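Local coordinates for putative uronate isomerase (Thermotoga maritima, PDB 4NAR), which is of uncertain function but belongs to the lactate racemase family and may interconvert the enantiomers of lactate, at residues 107-113 with 129-135; 207-211 with 241-245; 267-271 with 296-300. One frame throughout, in Å; residues are numbered along the deposited sequence.

Contacts 1 and 2 are neighbours, with centres 14 Å apart, and helix 198-213 is what joins them. One side of this helix lies against the two-stranded sheet of contact 1, where selenomethionine Met209 CE reaches Ile132 CD1 at 3.4 Å and Ile210 CD1 reaches Val134 CG1 at 3.5 Å. Another side carries Ser207, Glu208 and Phe211 to the helix of segment 241-245 in contact 2. Contact 3 lies across the chain's centre from both, its centre 42 Å from that of contact 1 and 40 Å from that of contact 2. Its strand 268-274 is part of a separate parallel sheet; the nearest atoms of contact 3 are about 31 Å from contact 1 and about 28 Å from contact 2.

Contact 1 of 3, residues 107-113 with 129-135; sequences LAFVGTL and EIPIKVN
This is a two-stranded antiparallel sheet with a beta bulge, its strands linked through helix 115-121. Build 107-113 and 130-135 extended, N-to-C directions at 143°, axes 4.2 Å apart at closest approach. Ala108 pairs with Val134 (Ala108 N to Val134 O 2.6 Å, Val134 N to Ala108 O 3.0 Å) and Leu113 with Ile130 (Leu113 N to Ile130 O 2.7 Å, Ile130 N to Leu113 O 3.0 Å). Between them, Val110 and Gly111 together face Ile132: Val110 N gives to Ile132 O at 2.9 Å, and Ile132 N to Gly111 O at 2.7 Å. Val110 takes phi/psi -110/-18 and Gly111 152/-178, a conformation in which a CB would jam against the preceding carbonyl.

The bulge turns Val110 sideways, so its CG2 nests on Ile132 CG2 at 3.6 Å. Beside bare Gly111, Ile132 (chi2 115°) pushes CD1 to 3.8 Å from Leu113 CG. Ile132, Val134 and Leu113 press on helix 198-213. On the other face Phe109, chi1 t, lays its ring edge along Pro131 and Lys133, with CE1 3.5 Å from Pro131 CB; Lys133 NZ bridges to Glu174 of helix 173-186. Thr112, chi1 p, has CG2 3.8 Å from Pro131 CA, while its OG1 donates a long hydrogen bond to Glu129 OE1 at 3.3 Å.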
loop_
_atom_site.group_PDB
_atom_site.type_symbol
_atom_site.label_atom_id
_atom_site.label_comp_id
_atom_site.label_asym_id
_atom_site.label_seq_id
_atom_site.Cartn_x
_atom_site.Cartn_y
_atom_site.Cartn_z
ATOM N N LEU A 107 19.751 3.119 5.957
ATOM C CA LEU A 107 19.279 1.755 6.154
ATOM C C LEU A 107 20.257 0.908 6.948
ATOM O O LEU A 107 21.471 1.148 6.933
ATOM C CB LEU A 107 19.011 1.092 4.802
ATOM C CG LEU A 107 18.220 1.983 3.840
ATOM C CD1 LEU A 107 18.279 1.417 2.435
ATOM C CD2 LEU A 107 16.761 2.179 4.310
ATOM N N ALA A 108 19.710 -0.085 7.649
ATOM C CA ALA A 108 20.521 -1.080 8.337
ATOM C C ALA A 108 20.345 -2.422 7.632
ATOM O O ALA A 108 19.217 -2.834 7.321
ATOM C CB ALA A 108 20.128 -1.187 9.826
ATOM N N PHE A 109 21.457 -3.096 7.368
ATOM C CA PHE A 109 21.405 -4.444 6.823
ATOM C C PHE A 109 21.065 -5.418 7.952
ATOM O O PHE A 109 21.739 -5.410 8.993
ATOM C CB PHE A 109 22.768 -4.805 6.247
ATOM C CG PHE A 109 22.834 -6.191 5.688
ATOM C CD1 PHE A 109 22.105 -6.519 4.552
ATOM C CD2 PHE A 109 23.617 -7.175 6.298
ATOM C CE1 PHE A 109 22.155 -7.804 4.018
ATOM C CE2 PHE A 109 23.677 -8.465 5.776
ATOM C CZ PHE A 109 22.946 -8.780 4.626
ATOM N N VAL A 110 20.050 -6.262 7.780
ATOM C CA VAL A 110 19.773 -7.233 8.848
ATOM C C VAL A 110 20.112 -8.679 8.469
ATOM O O VAL A 110 20.254 -9.540 9.346
ATOM C CB VAL A 110 18.312 -7.162 9.419
ATOM C CG1 VAL A 110 17.940 -5.738 9.800
ATOM C CG2 VAL A 110 17.308 -7.741 8.443
ATOM N N GLY A 111 20.239 -8.941 7.171
ATOM C CA GLY A 111 20.477 -10.297 6.695
ATOM C C GLY A 111 19.935 -10.498 5.293
ATOM O O GLY A 111 19.418 -9.553 4.693
ATOM N N THR A 112 20.051 -11.713 4.760
ATOM C CA THR A 112 19.591 -11.988 3.401
ATOM C C THR A 112 18.490 -13.037 3.369
ATOM O O THR A 112 18.426 -13.901 4.244
ATOM C CB THR A 112 20.737 -12.496 2.484
ATOM O OG1 THR A 112 21.449 -13.536 3.153
ATOM C CG2 THR A 112 21.727 -11.392 2.142
ATOM N N LEU A 113 17.621 -12.949 2.362
ATOM C CA LEU A 113 16.786 -14.077 1.969
ATOM C C LEU A 113 17.648 -15.019 1.115
ATOM O O LEU A 113 18.337 -14.568 0.201
ATOM C CB LEU A 113 15.566 -13.598 1.166
ATOM C CG LEU A 113 14.569 -12.684 1.898
ATOM C CD1 LEU A 113 13.416 -12.271 0.987
ATOM C CD2 LEU A 113 14.026 -13.364 3.148
ATOM N N GLU A 129 20.609 -14.399 -3.511
ATOM C CA GLU A 129 20.394 -13.925 -2.144
ATOM C C GLU A 129 19.918 -12.471 -2.184
ATOM O O GLU A 129 20.525 -11.636 -2.864
ATOM C CB GLU A 129 21.690 -14.023 -1.325
ATOM C CG GLU A 129 21.803 -15.265 -0.464
ATOM C CD GLU A 129 23.215 -15.494 0.071
ATOM O OE1 GLU A 129 23.445 -15.300 1.289
ATOM O OE2 GLU A 129 24.103 -15.875 -0.728
ATOM N N ILE A 130 18.841 -12.174 -1.459
ATOM C CA ILE A 130 18.285 -10.828 -1.429
ATOM C C ILE A 130 18.583 -10.183 -0.077
ATOM O O ILE A 130 18.163 -10.687 0.965
ATOM C CB ILE A 130 16.755 -10.840 -1.711
ATOM C CG1 ILE A 130 16.486 -11.215 -3.174
ATOM C CG2 ILE A 130 16.125 -9.491 -1.393
ATOM C CD1 ILE A 130 17.042 -10.208 -4.172
ATOM N N PRO A 131 19.336 -9.074 -0.081
ATOM C CA PRO A 131 19.631 -8.406 1.195
ATOM C C PRO A 131 18.386 -7.695 1.746
ATOM O O PRO A 131 17.593 -7.137 0.974
ATOM C CB PRO A 131 20.720 -7.390 0.823
ATOM C CG PRO A 131 20.502 -7.125 -0.667
ATOM C CD PRO A 131 19.991 -8.424 -1.234
ATOM N N ILE A 132 18.211 -7.746 3.065
ATOM C CA ILE A 132 17.114 -7.045 3.727
ATOM C C ILE A 132 17.649 -5.824 4.463
ATOM O O ILE A 132 18.412 -5.953 5.428
ATOM C CB ILE A 132 16.380 -7.968 4.733
ATOM C CG1 ILE A 132 15.775 -9.162 3.996
ATOM C CG2 ILE A 132 15.285 -7.223 5.474
ATOM C CD1 ILE A 132 16.396 -10.474 4.397
ATOM N N LYS A 133 17.235 -4.643 4.013
ATOM C CA LYS A 133 17.698 -3.392 4.607
ATOM C C LYS A 133 16.520 -2.496 4.980
ATOM O O LYS A 133 15.668 -2.177 4.126
ATOM C CB LYS A 133 18.621 -2.654 3.635
ATOM C CG LYS A 133 19.805 -3.475 3.164
ATOM C CD LYS A 133 20.637 -2.678 2.182
ATOM C CE LYS A 133 21.591 -3.578 1.409
ATOM N NZ LYS A 133 21.741 -3.085 0.006
ATOM N N VAL A 134 16.474 -2.087 6.249
ATOM C CA VAL A 134 15.378 -1.267 6.735
ATOM C C VAL A 134 15.907 -0.050 7.496
ATOM O O VAL A 134 17.099 -0.018 7.874
ATOM C CB VAL A 134 14.426 -2.094 7.621
ATOM C CG1 VAL A 134 13.711 -3.133 6.767
ATOM C CG2 VAL A 134 15.204 -2.766 8.751
ATOM N N ASN A 135 15.032 0.946 7.692
ATOM C CA ASN A 135 15.431 2.201 8.322
ATOM C C ASN A 135 16.173 1.901 9.609
ATOM O O ASN A 135 15.702 1.074 10.415
ATOM C CB ASN A 135 14.225 3.085 8.656
ATOM C CG ASN A 135 14.629 4.534 8.881
ATOM O OD1 ASN A 135 15.307 4.851 9.854
ATOM N ND2 ASN A 135 14.244 5.413 7.954
#

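Contact 2 of 3, residues 207-211 with 241-245; sequences SEMIF and GYEGF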
loop_
_atom_site.group_PDB
_atom_site.type_symbol
_atom_site.label_atom_id
_atom_site.label_comp_id
_atom_site.label_asym_id
_atom_site.label_seq_id
_atom_site.Cartn_x
_atom_site.Cartn_y
_atom_site.Cartn_z
ATOM N N SER A 207 10.889 -10.279 7.806
ATOM C CA SER A 207 10.577 -9.575 9.045
ATOM C C SER A 207 11.072 -10.323 10.268
ATOM O O SER A 207 11.360 -9.710 11.299
ATOM C CB SER A 207 9.078 -9.325 9.176
ATOM O OG SER A 207 8.626 -8.572 8.069
ATOM N N GLU A 208 11.140 -11.647 10.159
ATOM C CA GLU A 208 11.670 -12.465 11.238
ATOM C C GLU A 208 13.069 -11.991 11.627
ATOM O O GLU A 208 13.363 -11.776 12.806
ATOM C CB GLU A 208 11.746 -13.914 10.796
ATOM C CG GLU A 208 10.614 -14.762 11.319
ATOM C CD GLU A 208 10.905 -16.245 11.173
ATOM O OE1 GLU A 208 10.867 -16.760 10.023
ATOM O OE2 GLU A 208 11.189 -16.887 12.213
HETATM N N MSE A 209 13.925 -11.818 10.624
HETATM C CA MSE A 209 15.300 -11.388 10.865
HETATM C C MSE A 209 15.350 -9.964 11.435
HETATM O O MSE A 209 16.254 -9.611 12.204
HETATM C CB MSE A 209 16.111 -11.475 9.571
HETATM C CG MSE A 209 16.804 -12.815 9.350
HETATM SE SE MSE A 209 17.551 -12.866 7.544
HETATM C CE MSE A 209 15.870 -13.078 6.580
ATOM N N ILE A 210 14.370 -9.153 11.044
ATOM C CA ILE A 210 14.260 -7.786 11.532
ATOM C C ILE A 210 13.886 -7.777 13.011
ATOM O O ILE A 210 14.584 -7.160 13.825
ATOM C CB ILE A 210 13.224 -6.979 10.697
ATOM C CG1 ILE A 210 13.723 -6.828 9.255
ATOM C CG2 ILE A 210 12.917 -5.613 11.333
ATOM C CD1 ILE A 210 12.757 -6.116 8.337
ATOM N N PHE A 211 12.796 -8.458 13.370
ATOM C CA PHE A 211 12.328 -8.412 14.757
ATOM C C PHE A 211 13.285 -9.045 15.755
ATOM O O PHE A 211 13.290 -8.699 16.947
ATOM C CB PHE A 211 10.925 -8.978 14.888
ATOM C CG PHE A 211 9.871 -8.006 14.477
ATOM C CD1 PHE A 211 9.115 -7.344 15.430
ATOM C CD2 PHE A 211 9.674 -7.712 13.128
ATOM C CE1 PHE A 211 8.144 -6.420 15.040
ATOM C CE2 PHE A 211 8.737 -6.799 12.732
ATOM C CZ PHE A 211 7.962 -6.146 13.681
ATOM N N GLY A 241 5.125 -7.982 19.292
ATOM C CA GLY A 241 6.173 -8.801 18.706
ATOM C C GLY A 241 5.778 -9.371 17.350
ATOM O O GLY A 241 4.633 -9.204 16.889
ATOM N N TYR A 242 6.739 -10.035 16.709
ATOM C CA TYR A 242 6.536 -10.657 15.406
ATOM C C TYR A 242 5.237 -11.467 15.348
ATOM O O TYR A 242 4.382 -11.226 14.479
ATOM C CB TYR A 242 7.750 -11.530 15.062
ATOM C CG TYR A 242 7.623 -12.312 13.771
ATOM C CD1 TYR A 242 7.830 -11.695 12.538
ATOM C CD2 TYR A 242 7.324 -13.685 13.782
ATOM C CE1 TYR A 242 7.718 -12.411 11.338
ATOM C CE2 TYR A 242 7.213 -14.417 12.578
ATOM C CZ TYR A 242 7.406 -13.768 11.365
ATOM O OH TYR A 242 7.301 -14.476 10.187
ATOM N N GLU A 243 5.090 -12.418 16.274
ATOM C CA GLU A 243 3.915 -13.300 16.291
ATOM C C GLU A 243 2.630 -12.498 16.475
ATOM O O GLU A 243 1.562 -12.895 15.984
ATOM C CB GLU A 243 4.017 -14.357 17.406
ATOM C CG GLU A 243 5.210 -15.287 17.294
ATOM C CD GLU A 243 5.075 -16.288 16.140
ATOM O OE1 GLU A 243 3.986 -16.326 15.494
ATOM O OE2 GLU A 243 6.061 -17.041 15.885
ATOM N N GLY A 244 2.732 -11.384 17.201
ATOM C CA GLY A 244 1.595 -10.510 17.392
ATOM C C GLY A 244 1.147 -9.905 16.076
ATOM O O GLY A 244 -0.066 -9.792 15.807
ATOM N N PHE A 245 2.124 -9.510 15.258
ATOM C CA PHE A 245 1.847 -8.890 13.971
ATOM C C PHE A 245 1.037 -9.860 13.120
ATOM O O PHE A 245 0.062 -9.470 12.469
ATOM C CB PHE A 245 3.152 -8.565 13.251
ATOM C CG PHE A 245 3.559 -7.127 13.339
ATOM C CD1 PHE A 245 4.442 -6.691 14.326
ATOM C CD2 PHE A 245 3.079 -6.204 12.409
ATOM C CE1 PHE A 245 4.823 -5.358 14.392
ATOM C CE2 PHE A 245 3.462 -4.863 12.466
ATOM C CZ PHE A 245 4.339 -4.443 13.448
#
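Aromatic packing dominates here. Phe211 packs against both Tyr242 and Phe245: Tyr242 CA lies over one face of the Phe211 ring, with Phe211 CD1 3.8 Å from Tyr242 N, and Phe211 CZ comes within 3.3 Å of Phe245 CE1. The Phe211 and Phe245 ring centroids are 5.2 Å apart with planes at 69°. Phe245 also makes an edge-to-face pair with Phe147, from strand 144-150 in the mixed sheet, and both phenylalanines of the contact touch Leu163 of a loop.

The second group gathers round Tyr242, whose chi1 of 176° carries the ring across to the opposing helix. Glu208 CG rides over its face as a CH-pi contact, 3.8 Å from the centroid and 27° off the normal, while Ser207 CB approaches the ring edge, 4.0 Å from Tyr242 CE1. Phe211 CB and Tyr242 CB add an aliphatic touch at 4.1 Å.

What is joined is a pair of helices, 198-213 and 241-259, that lead into and out of a beta hairpin of the mixed sheet, strands 217-227 and 231-240. The short segments run at 141° with their axes 10.2 Å apart, a separation bridged by the large rings.

The two segments share no hydrogen bond; their polar groups find partners elsewhere. Tyr242 OH bonds to Asn204 O, earlier in helix 198-213, Ser207 OG to Ile203 O, and the backbone of Gly241 to Ser218. Within each helix, Phe211 N to Ser207 O measures 2.8 Å and Phe245 N to Gly241 O 3.0 Å.

Contact 3 of 3, residues 267-271 with 296-300; sequences PLRRA and GVMAK
A short parallel beta pairing places segment 296-300 beside the start of strand 268-274, at the edge of the parallel sheet that holds 268-274 and 302-308, of which 298-299 is not itself a strand; the chain turns a corner at 300 and continues as strand 302-308. Set Leu268 opposite Met298, CA to CA 4.8 Å. Two hydrogen bonds straddle Met298: Leu268 N donates to Val297 O at 2.8 Å, and Leu268 O accepts from Ala299 N at 2.7 Å, both with an N-H...O angle of 169°. Leu268 thus has both backbone groups satisfied by this one segment.

At 269 (phi/psi -94/-27) the chain turns, and its backbone partners become Gln303 and Asp408. The CA-to-CB bonds of Arg270 and Lys300 point away; Arg270 NE hydrogen-bonds Ser409 OG, and Lys300 NZ forms a salt bridge with Glu372. Gly296 O lies 3.4 Å from Pro267 CB. On the face shared by Leu268 and Met298, selenomethionine Met298 (chi1 and chi2 m) curls back so that CE meets Ala271 CB at 4.1 Å and Leu268 CD1 at 3.5 Å.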
loop_
_atom_site.group_PDB
_atom_site.type_symbol
_atom_site.label_atom_id
_atom_site.label_comp_id
_atom_site.label_asym_id
_atom_site.label_seq_id
_atom_site.Cartn_x
_atom_site.Cartn_y
_atom_site.Cartn_z
ATOM N N PRO A 267 -21.185 -8.077 -15.309
ATOM C CA PRO A 267 -19.908 -7.448 -15.678
ATOM C C PRO A 267 -20.113 -5.986 -16.092
ATOM O O PRO A 267 -21.145 -5.656 -16.694
ATOM C CB PRO A 267 -19.451 -8.278 -16.882
ATOM C CG PRO A 267 -20.065 -9.652 -16.633
ATOM C CD PRO A 267 -21.411 -9.353 -16.018
ATOM N N LEU A 268 -19.150 -5.120 -15.778
ATOM C CA LEU A 268 -19.288 -3.700 -16.103
ATOM C C LEU A 268 -18.720 -3.366 -17.476
ATOM O O LEU A 268 -17.665 -3.878 -17.856
ATOM C CB LEU A 268 -18.594 -2.833 -15.050
ATOM C CG LEU A 268 -19.116 -2.903 -13.615
ATOM C CD1 LEU A 268 -18.292 -1.972 -12.721
ATOM C CD2 LEU A 268 -20.607 -2.557 -13.565
ATOM N N ARG A 269 -19.404 -2.496 -18.216
ATOM C CA ARG A 269 -18.868 -2.010 -19.483
ATOM C C ARG A 269 -18.112 -0.695 -19.252
ATOM O O ARG A 269 -17.172 -0.359 -19.977
ATOM C CB ARG A 269 -19.975 -1.872 -20.538
ATOM C CG ARG A 269 -19.979 -0.529 -21.272
ATOM C CD ARG A 269 -20.331 -0.660 -22.757
ATOM N NE ARG A 269 -19.381 -1.499 -23.499
ATOM C CZ ARG A 269 -18.151 -1.129 -23.871
ATOM N NH1 ARG A 269 -17.675 0.080 -23.563
ATOM N NH2 ARG A 269 -17.388 -1.980 -24.551
ATOM N N ARG A 270 -18.513 0.027 -18.212
ATOM C CA ARG A 270 -17.880 1.295 -17.857
ATOM C C ARG A 270 -17.804 1.427 -16.340
ATOM O O ARG A 270 -18.798 1.219 -15.633
ATOM C CB ARG A 270 -18.665 2.482 -18.432
ATOM C CG ARG A 270 -18.147 3.010 -19.762
ATOM C CD ARG A 270 -19.273 3.292 -20.766
ATOM N NE ARG A 270 -20.278 4.222 -20.254
ATOM C CZ ARG A 270 -20.254 5.541 -20.443
ATOM N NH1 ARG A 270 -19.261 6.104 -21.126
ATOM N NH2 ARG A 270 -21.218 6.300 -19.937
ATOM N N ALA A 271 -16.621 1.766 -15.842
ATOM C CA ALA A 271 -16.440 2.073 -14.425
ATOM C C ALA A 271 -15.617 3.345 -14.307
ATOM O O ALA A 271 -14.508 3.431 -14.862
ATOM C CB ALA A 271 -15.748 0.914 -13.697
ATOM N N GLY A 296 -14.400 -11.568 -14.384
ATOM C CA GLY A 296 -15.818 -11.332 -14.593
ATOM C C GLY A 296 -16.312 -9.950 -14.175
ATOM O O GLY A 296 -17.455 -9.580 -14.498
ATOM N N VAL A 297 -15.484 -9.182 -13.455
ATOM C CA VAL A 297 -15.936 -7.864 -12.994
ATOM C C VAL A 297 -16.061 -6.858 -14.147
ATOM O O VAL A 297 -17.057 -6.135 -14.261
ATOM C CB VAL A 297 -15.092 -7.310 -11.815
ATOM C CG1 VAL A 297 -15.460 -5.879 -11.518
ATOM C CG2 VAL A 297 -15.339 -8.140 -10.573
HETATM N N MSE A 298 -15.070 -6.842 -15.023
HETATM C CA MSE A 298 -15.130 -5.985 -16.201
HETATM C C MSE A 298 -15.555 -6.806 -17.422
HETATM O O MSE A 298 -15.097 -7.939 -17.607
HETATM C CB MSE A 298 -13.767 -5.336 -16.458
HETATM C CG MSE A 298 -13.299 -4.452 -15.338
HETATM SE SE MSE A 298 -14.421 -2.868 -15.258
HETATM C CE MSE A 298 -15.113 -3.165 -13.518
ATOM N N ALA A 299 -16.439 -6.248 -18.242
ATOM C CA ALA A 299 -16.764 -6.875 -19.524
ATOM C C ALA A 299 -15.535 -6.778 -20.437
ATOM O O ALA A 299 -14.790 -5.782 -20.376
ATOM C CB ALA A 299 -17.960 -6.180 -20.168
ATOM N N LYS A 300 -15.303 -7.803 -21.260
ATOM C CA LYS A 300 -14.273 -7.715 -22.302
ATOM C C LYS A 300 -14.532 -6.438 -23.128
ATOM O O LYS A 300 -15.663 -6.187 -23.562
ATOM C CB LYS A 300 -14.259 -8.993 -23.164
ATOM C CG LYS A 300 -13.682 -8.845 -24.587
ATOM C CD LYS A 300 -12.138 -8.749 -24.643
ATOM C CE LYS A 300 -11.501 -10.033 -25.201
ATOM N NZ LYS A 300 -11.510 -11.166 -24.219
#